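Local atomic coordinates of Myo-inositol phosphohydrolase (Mitsuokella multacida, PDB entry 4WU3), a protein that probably removes phosphate from inositol hexakisphosphate and related inositol phosphates, as a tandem-repeat phytase of the protein tyrosine phosphatase-like family. Residues A[142-153]-A[208-216]. The protein carries 2 engineered substitutions. Numbering follows the deposited sequence.
Sequences WGNDGRTEDIII and RLTLQDHFR
Trp142 points its indole N-H at the backbone carbonyl of Asp213: NE1 to O is 2.8 Å, nearly straight at 164° and close to the ring plane. His214 comes in edge-first, CD2 3.6 Å from Trp142 NE1, its ring perpendicular to the indole. Phe215 lies almost parallel but slid along; Trp142 CZ2 touches CE2 of Phe215 at 3.5 Å, with CZ beside it. This aromatic cluster borders the inositol tetrakisphosphate pocket, to which His214 belongs. A leucine in place of Trp142 would probably leave the Asp213 carbonyl without this donor and His214 without the ring it abuts.

In a second, mostly apolar patch, CG2 of Ile152 and CD1 of Ile153 pack on CG2 of Thr210; that CD1 also rests over one face of the Arg208 guanidinium, whose NE donates to Arg122 O and whose NH1 is salt-bridged to Glu156.

Between these tight patches the contact is wet. A bend at chi2 (-72°) turns Gln212 NE2 to Asn144 O (3.2 Å) and OE1 to two waters, one shared with Asn144 N, the other with Asp145 OD1; Asp145 OD2 bonds Asn291 of the second subunit. A third water joins Gln212 NE2 to Thr210 O and Arg147 O.

Tyr292 and Lys295 of the second subunit meet Trp142 edge-to-face and Phe215 by cation-pi. Border strand 205-211 thus meets the start of helix 149-161, while helix 219-230 packs against Leu209 and helix 291-313 touches Phe215.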
ATOM      1  N   TRP A 142      -4.594 -12.662   6.652  1.00  9.78           N
ATOM      2  CA  TRP A 142      -5.718 -11.914   6.105  1.00  9.95           C
ATOM      3  C   TRP A 142      -6.961 -12.787   5.927  1.00 10.14           C
ATOM      4  O   TRP A 142      -7.689 -12.685   4.926  1.00  9.69           O
ATOM      5  CB  TRP A 142      -5.319 -11.250   4.785  1.00 10.22           C
ATOM      6  CG  TRP A 142      -4.431 -10.019   4.963  1.00  9.71           C
ATOM      7  CD1 TRP A 142      -4.343  -9.225   6.066  1.00  9.62           C
ATOM      8  CD2 TRP A 142      -3.548  -9.454   3.992  1.00  8.82           C
ATOM      9  NE1 TRP A 142      -3.460  -8.199   5.846  1.00 10.07           N
ATOM     10  CE2 TRP A 142      -2.955  -8.316   4.580  1.00  9.58           C
ATOM     11  CE3 TRP A 142      -3.181  -9.810   2.685  1.00  8.20           C
ATOM     12  CZ2 TRP A 142      -2.016  -7.537   3.910  1.00  8.73           C
ATOM     13  CZ3 TRP A 142      -2.263  -9.028   2.016  1.00  7.88           C
ATOM     14  CH2 TRP A 142      -1.693  -7.904   2.620  1.00  8.24           C
ATOM     15  N   GLY A 143      -7.223 -13.622   6.930  1.00  9.94           N
ATOM     16  CA  GLY A 143      -8.339 -14.566   6.874  1.00 10.27           C
ATOM     17  C   GLY A 143      -9.677 -13.895   6.617  1.00  9.46           C
ATOM     18  O   GLY A 143     -10.576 -14.503   6.043  1.00  9.00           O
ATOM     19  N   ASN A 144      -9.812 -12.648   7.062  1.00  9.04           N
ATOM     20  CA  ASN A 144     -11.047 -11.891   6.891  1.00  9.23           C
ATOM     21  C   ASN A 144     -10.829 -10.674   5.998  1.00  9.82           C
ATOM     22  O   ASN A 144     -11.472  -9.627   6.153  1.00  8.46           O
ATOM     23  CB  ASN A 144     -11.623 -11.495   8.251  1.00  9.12           C
ATOM     24  CG  ASN A 144     -12.332 -12.651   8.934  1.00  9.20           C
ATOM     25  OD1 ASN A 144     -12.902 -13.507   8.263  1.00 10.64           O
ATOM     26  ND2 ASN A 144     -12.307 -12.680  10.267  1.00  8.62           N
ATOM     27  N   ASP A 145      -9.920 -10.844   5.044  1.00 10.13           N
ATOM     28  CA  ASP A 145      -9.557  -9.792   4.110  1.00 11.34           C
ATOM     29  C   ASP A 145     -10.774  -9.079   3.520  1.00 11.77           C
ATOM     30  O   ASP A 145     -11.607  -9.692   2.862  1.00 14.03           O
ATOM     31  CB  ASP A 145      -8.733 -10.405   2.986  1.00 11.90           C
ATOM     32  CG  ASP A 145      -8.115  -9.375   2.090  1.00 14.54           C
ATOM     33  OD1 ASP A 145      -8.087  -8.178   2.459  1.00 14.71           O
ATOM     34  OD2 ASP A 145      -7.651  -9.765   0.999  1.00 20.33           O
ATOM     35  N   GLY A 146     -10.866  -7.779   3.754  1.00 12.67           N
ATOM     36  CA  GLY A 146     -11.891  -6.947   3.127  1.00 13.36           C
ATOM     37  C   GLY A 146     -13.219  -6.880   3.861  1.00 13.73           C
ATOM     38  O   GLY A 146     -14.057  -6.043   3.551  1.00 16.60           O
ATOM     39  N   ARG A 147     -13.406  -7.739   4.853  1.00 13.10           N
ATOM     40  CA  ARG A 147     -14.670  -7.814   5.549  1.00 11.53           C
ATOM     41  C   ARG A 147     -14.888  -6.703   6.571  1.00 12.45           C
ATOM     42  O   ARG A 147     -13.961  -6.250   7.241  1.00 12.95           O
ATOM     43  CB  ARG A 147     -14.785  -9.161   6.238  1.00 11.02           C
ATOM     44  CG  ARG A 147     -15.026 -10.291   5.273  1.00 10.42           C
ATOM     45  CD  ARG A 147     -14.872 -11.649   5.932  1.00  9.89           C
ATOM     46  NE  ARG A 147     -15.235 -12.685   4.981  1.00 10.20           N
ATOM     47  CZ  ARG A 147     -14.726 -13.909   4.969  1.00 11.32           C
ATOM     48  NH1 ARG A 147     -13.814 -14.276   5.859  1.00 12.24           N
ATOM     49  NH2 ARG A 147     -15.125 -14.768   4.053  1.00 11.54           N
ATOM     50  N   THR A 148     -16.143  -6.285   6.683  1.00 12.39           N
ATOM     51  CA  THR A 148     -16.566  -5.359   7.704  1.00 13.43           C
ATOM     52  C   THR A 148     -16.868  -6.080   9.038  1.00 15.16           C
ATOM     53  O   THR A 148     -17.120  -7.285   9.081  1.00 13.84           O
ATOM     54  CB  THR A 148     -17.854  -4.650   7.269  1.00 12.80           C
ATOM     55  OG1 THR A 148     -18.927  -5.599   7.272  1.00 13.15           O
ATOM     56  CG2 THR A 148     -17.717  -4.046   5.874  1.00 12.38           C
ATOM     57  N   GLU A 149     -16.875  -5.308  10.114  1.00 16.19           N
ATOM     58  CA  GLU A 149     -17.180  -5.809  11.440  1.00 18.94           C
ATOM     59  C   GLU A 149     -18.478  -6.629  11.486  1.00 20.50           C
ATOM     60  O   GLU A 149     -18.535  -7.643  12.169  1.00 19.15           O
ATOM     61  CB  GLU A 149     -17.277  -4.625  12.399  1.00 23.27           C
ATOM     62  CG  GLU A 149     -17.489  -4.994  13.852  1.00 31.26           C
ATOM     63  CD  GLU A 149     -17.831  -3.789  14.707  1.00 40.54           C
ATOM     64  OE1 GLU A 149     -17.149  -2.748  14.578  1.00 43.84           O
ATOM     65  OE2 GLU A 149     -18.783  -3.883  15.510  1.00 44.46           O
ATOM     66  N   ASP A 150     -19.523  -6.202  10.777  1.00 19.93           N
ATOM     67  CA  ASP A 150     -20.815  -6.880  10.911  1.00 24.07           C
ATOM     68  C   ASP A 150     -20.890  -8.199  10.143  1.00 19.83           C
ATOM     69  O   ASP A 150     -21.838  -8.961  10.300  1.00 18.98           O
ATOM     70  CB  ASP A 150     -22.006  -5.976  10.552  1.00 31.48           C
ATOM     71  CG  ASP A 150     -21.773  -5.151   9.329  1.00 43.14           C
ATOM     72  OD1 ASP A 150     -21.252  -5.709   8.353  1.00 44.20           O
ATOM     73  OD2 ASP A 150     -22.141  -3.953   9.334  1.00 62.43           O
ATOM     74  N   ILE A 151     -19.900  -8.468   9.313  1.00 15.45           N
ATOM     75  CA  ILE A 151     -19.741  -9.800   8.766  1.00 13.66           C
ATOM     76  C   ILE A 151     -18.802 -10.617   9.668  1.00 13.14           C
ATOM     77  O   ILE A 151     -19.071 -11.786   9.969  1.00 10.05           O
ATOM     78  CB  ILE A 151     -19.188  -9.741   7.335  1.00 14.16           C
ATOM     79  CG1 ILE A 151     -20.270  -9.262   6.369  1.00 15.39           C
ATOM     80  CG2 ILE A 151     -18.696 -11.104   6.897  1.00 14.72           C
ATOM     81  CD1 ILE A 151     -21.426 -10.231   6.245  1.00 15.60           C
ATOM     82  N   ILE A 152     -17.719  -9.983  10.126  1.00 11.43           N
ATOM     83  CA  ILE A 152     -16.664 -10.691  10.868  1.00 10.44           C
ATOM     84  C   ILE A 152     -17.138 -11.262  12.209  1.00  9.92           C
ATOM     85  O   ILE A 152     -16.854 -12.412  12.527  1.00  8.24           O
ATOM     86  CB  ILE A 152     -15.439  -9.785  11.104  1.00  9.71           C
ATOM     87  CG1 ILE A 152     -14.711  -9.551   9.782  1.00  8.99           C
ATOM     88  CG2 ILE A 152     -14.498 -10.400  12.130  1.00  9.86           C
ATOM     89  CD1 ILE A 152     -13.688  -8.444   9.836  1.00  8.46           C
ATOM     90  N   ILE A 153     -17.858 -10.467  12.994  1.00 11.04           N
ATOM     91  CA  ILE A 153     -18.280 -10.906  14.330  1.00 12.15           C
ATOM     92  C   ILE A 153     -19.165 -12.163  14.285  1.00 11.62           C
ATOM     93  O   ILE A 153     -18.865 -13.161  14.956  1.00 12.27           O
ATOM     94  CB  ILE A 153     -18.991  -9.776  15.103  1.00 15.38           C
ATOM     95  CG1 ILE A 153     -18.038  -8.588  15.321  1.00 16.22           C
ATOM     96  CG2 ILE A 153     -19.521 -10.273  16.447  1.00 16.41           C
ATOM     97  CD1 ILE A 153     -16.721  -8.954  15.964  1.00 16.24           C
ATOM     98  N   ARG A 208     -13.830  -4.607  21.019  1.00  9.20           N
ATOM     99  CA  ARG A 208     -13.289  -5.163  19.788  1.00 10.09           C
ATOM    100  C   ARG A 208     -13.237  -4.128  18.681  1.00  9.96           C
ATOM    101  O   ARG A 208     -14.188  -3.387  18.465  1.00  9.41           O
ATOM    102  CB  ARG A 208     -14.155  -6.337  19.321  1.00 10.89           C
ATOM    103  CG  ARG A 208     -13.720  -6.981  18.009  1.00 11.08           C
ATOM    104  CD  ARG A 208     -12.502  -7.866  18.188  1.00 11.69           C
ATOM    105  NE  ARG A 208     -12.260  -8.746  17.038  1.00 11.01           N
ATOM    106  CZ  ARG A 208     -12.818  -9.946  16.870  1.00 11.34           C
ATOM    107  NH1 ARG A 208     -13.668 -10.418  17.763  1.00 12.61           N
ATOM    108  NH2 ARG A 208     -12.525 -10.682  15.802  1.00 10.38           N
ATOM    109  N   LEU A 209     -12.102  -4.085  18.000  1.00  9.98           N
ATOM    110  CA  LEU A 209     -11.975  -3.457  16.699  1.00 10.45           C
ATOM    111  C   LEU A 209     -11.467  -4.502  15.760  1.00  9.88           C
ATOM    112  O   LEU A 209     -10.466  -5.138  16.054  1.00 11.24           O
ATOM    113  CB  LEU A 209     -10.943  -2.342  16.736  1.00 11.15           C
ATOM    114  CG  LEU A 209     -11.339  -1.137  17.554  1.00 11.89           C
ATOM    115  CD1 LEU A 209     -10.222  -0.110  17.483  1.00 14.00           C
ATOM    116  CD2 LEU A 209     -12.644  -0.578  17.027  1.00 11.65           C
ATOM    117  N   THR A 210     -12.122  -4.673  14.620  1.00 10.02           N
ATOM    118  CA  THR A 210     -11.733  -5.718  13.682  1.00  9.31           C
ATOM    119  C   THR A 210     -10.691  -5.236  12.660  1.00  9.39           C
ATOM    120  O   THR A 210     -11.001  -5.055  11.487  1.00  9.80           O
ATOM    121  CB  THR A 210     -12.976  -6.273  12.976  1.00  9.69           C
ATOM    122  OG1 THR A 210     -13.768  -5.192  12.472  1.00  8.54           O
ATOM    123  CG2 THR A 210     -13.806  -7.071  13.968  1.00 10.32           C
ATOM    124  N   LEU A 211      -9.451  -5.055  13.112  1.00  8.94           N
ATOM    125  CA  LEU A 211      -8.392  -4.478  12.272  1.00  9.32           C
ATOM    126  C   LEU A 211      -7.604  -5.535  11.520  1.00 10.17           C
ATOM    127  O   LEU A 211      -7.187  -6.537  12.100  1.00  9.99           O
ATOM    128  CB  LEU A 211      -7.402  -3.677  13.115  1.00  9.20           C
ATOM    129  CG  LEU A 211      -8.003  -2.586  13.982  1.00  9.24           C
ATOM    130  CD1 LEU A 211      -6.902  -1.759  14.628  1.00  9.86           C
ATOM    131  CD2 LEU A 211      -8.922  -1.713  13.159  1.00  9.17           C
ATOM    132  N   GLN A 212      -7.391  -5.288  10.232  1.00  9.49           N
ATOM    133  CA  GLN A 212      -6.611  -6.179   9.401  1.00  9.83           C
ATOM    134  C   GLN A 212      -5.154  -6.116   9.830  1.00  9.78           C
ATOM    135  O   GLN A 212      -4.608  -5.030  10.047  1.00  8.98           O
ATOM    136  CB  GLN A 212      -6.706  -5.779   7.919  1.00 11.01           C
ATOM    137  CG  GLN A 212      -8.109  -5.737   7.348  1.00 12.73           C
ATOM    138  CD  GLN A 212      -8.710  -7.115   7.159  1.00 15.00           C
ATOM    139  OE1 GLN A 212      -8.114  -7.972   6.513  1.00 18.58           O
ATOM    140  NE2 GLN A 212      -9.903  -7.331   7.712  1.00 15.74           N
ATOM    141  N   ASP A 213      -4.522  -7.281   9.923  1.00  8.31           N
ATOM    142  CA  ASP A 213      -3.111  -7.355  10.214  1.00  8.39           C
ATOM    143  C   ASP A 213      -2.352  -6.584   9.143  1.00  8.89           C
ATOM    144  O   ASP A 213      -2.726  -6.589   7.969  1.00  8.76           O
ATOM    145  CB  ASP A 213      -2.674  -8.817  10.245  1.00  8.65           C
ATOM    146  CG  ASP A 213      -1.363  -9.035  10.963  1.00  9.20           C
ATOM    147  OD1 ASP A 213      -0.644  -8.062  11.277  1.00 10.49           O
ATOM    148  OD2 ASP A 213      -1.043 -10.209  11.215  1.00  9.51           O
ATOM    149  N   HIS A 214      -1.296  -5.899   9.574  1.00  9.57           N
ATOM    150  CA  HIS A 214      -0.355  -5.199   8.685  1.00 10.12           C
ATOM    151  C   HIS A 214      -0.683  -3.739   8.331  1.00  8.82           C
ATOM    152  O   HIS A 214       0.153  -3.063   7.755  1.00 10.35           O
ATOM    153  CB  HIS A 214      -0.140  -6.001   7.403  1.00 10.89           C
ATOM    154  CG  HIS A 214       0.354  -7.396   7.644  1.00 12.16           C
ATOM    155  ND1 HIS A 214       1.568  -7.670   8.244  1.00 13.47           N
ATOM    156  CD2 HIS A 214      -0.200  -8.596   7.354  1.00 12.56           C
ATOM    157  CE1 HIS A 214       1.730  -8.979   8.323  1.00 12.75           C
ATOM    158  NE2 HIS A 214       0.678  -9.563   7.780  1.00 12.83           N
ATOM    159  N   PHE A 215      -1.864  -3.252   8.690  1.00  8.21           N
ATOM    160  CA  PHE A 215      -2.313  -1.941   8.261  1.00  7.69           C
ATOM    161  C   PHE A 215      -2.778  -1.102   9.431  1.00  7.93           C
ATOM    162  O   PHE A 215      -3.068  -1.624  10.506  1.00  9.98           O
ATOM    163  CB  PHE A 215      -3.488  -2.057   7.296  1.00  7.65           C
ATOM    164  CG  PHE A 215      -3.160  -2.737   6.000  1.00  7.53           C
ATOM    165  CD1 PHE A 215      -2.157  -2.251   5.176  1.00  7.34           C
ATOM    166  CD2 PHE A 215      -3.878  -3.845   5.593  1.00  7.12           C
ATOM    167  CE1 PHE A 215      -1.871  -2.868   3.985  1.00  7.35           C
ATOM    168  CE2 PHE A 215      -3.602  -4.461   4.401  1.00  7.07           C
ATOM    169  CZ  PHE A 215      -2.592  -3.976   3.595  1.00  7.24           C
ATOM    170  N   ARG A 216      -2.855   0.202   9.203  1.00  7.44           N
ATOM    171  CA  ARG A 216      -3.425   1.139  10.164  1.00  7.67           C
ATOM    172  C   ARG A 216      -4.913   0.898  10.271  1.00  7.28           C
ATOM    173  O   ARG A 216      -5.519   0.363   9.351  1.00  8.28           O
ATOM    174  CB  ARG A 216      -3.204   2.577   9.690  1.00  7.74           C
ATOM    175  CG  ARG A 216      -3.597   2.792   8.225  1.00  8.18           C
ATOM    176  CD  ARG A 216      -3.913   4.247   7.937  1.00  7.91           C
ATOM    177  NE  ARG A 216      -5.099   4.665   8.676  1.00  8.14           N
ATOM    178  CZ  ARG A 216      -5.662   5.863   8.579  1.00  8.38           C
ATOM    179  NH1 ARG A 216      -5.145   6.784   7.772  1.00  8.63           N
ATOM    180  NH2 ARG A 216      -6.750   6.134   9.282  1.00  8.19           N
TER
HETATM  181  O   HOH W   1      -8.373 -10.387   7.993  1.00  9.58           O
HETATM  182  O   HOH W   2      -6.434  -7.062   4.471  1.00 11.73           O
HETATM  183  O   HOH W   3     -11.266  -5.215   8.713  1.00 24.14           O
HETATM  184  O   HOH W   4     -14.102  -2.625  13.898  1.00 11.77           O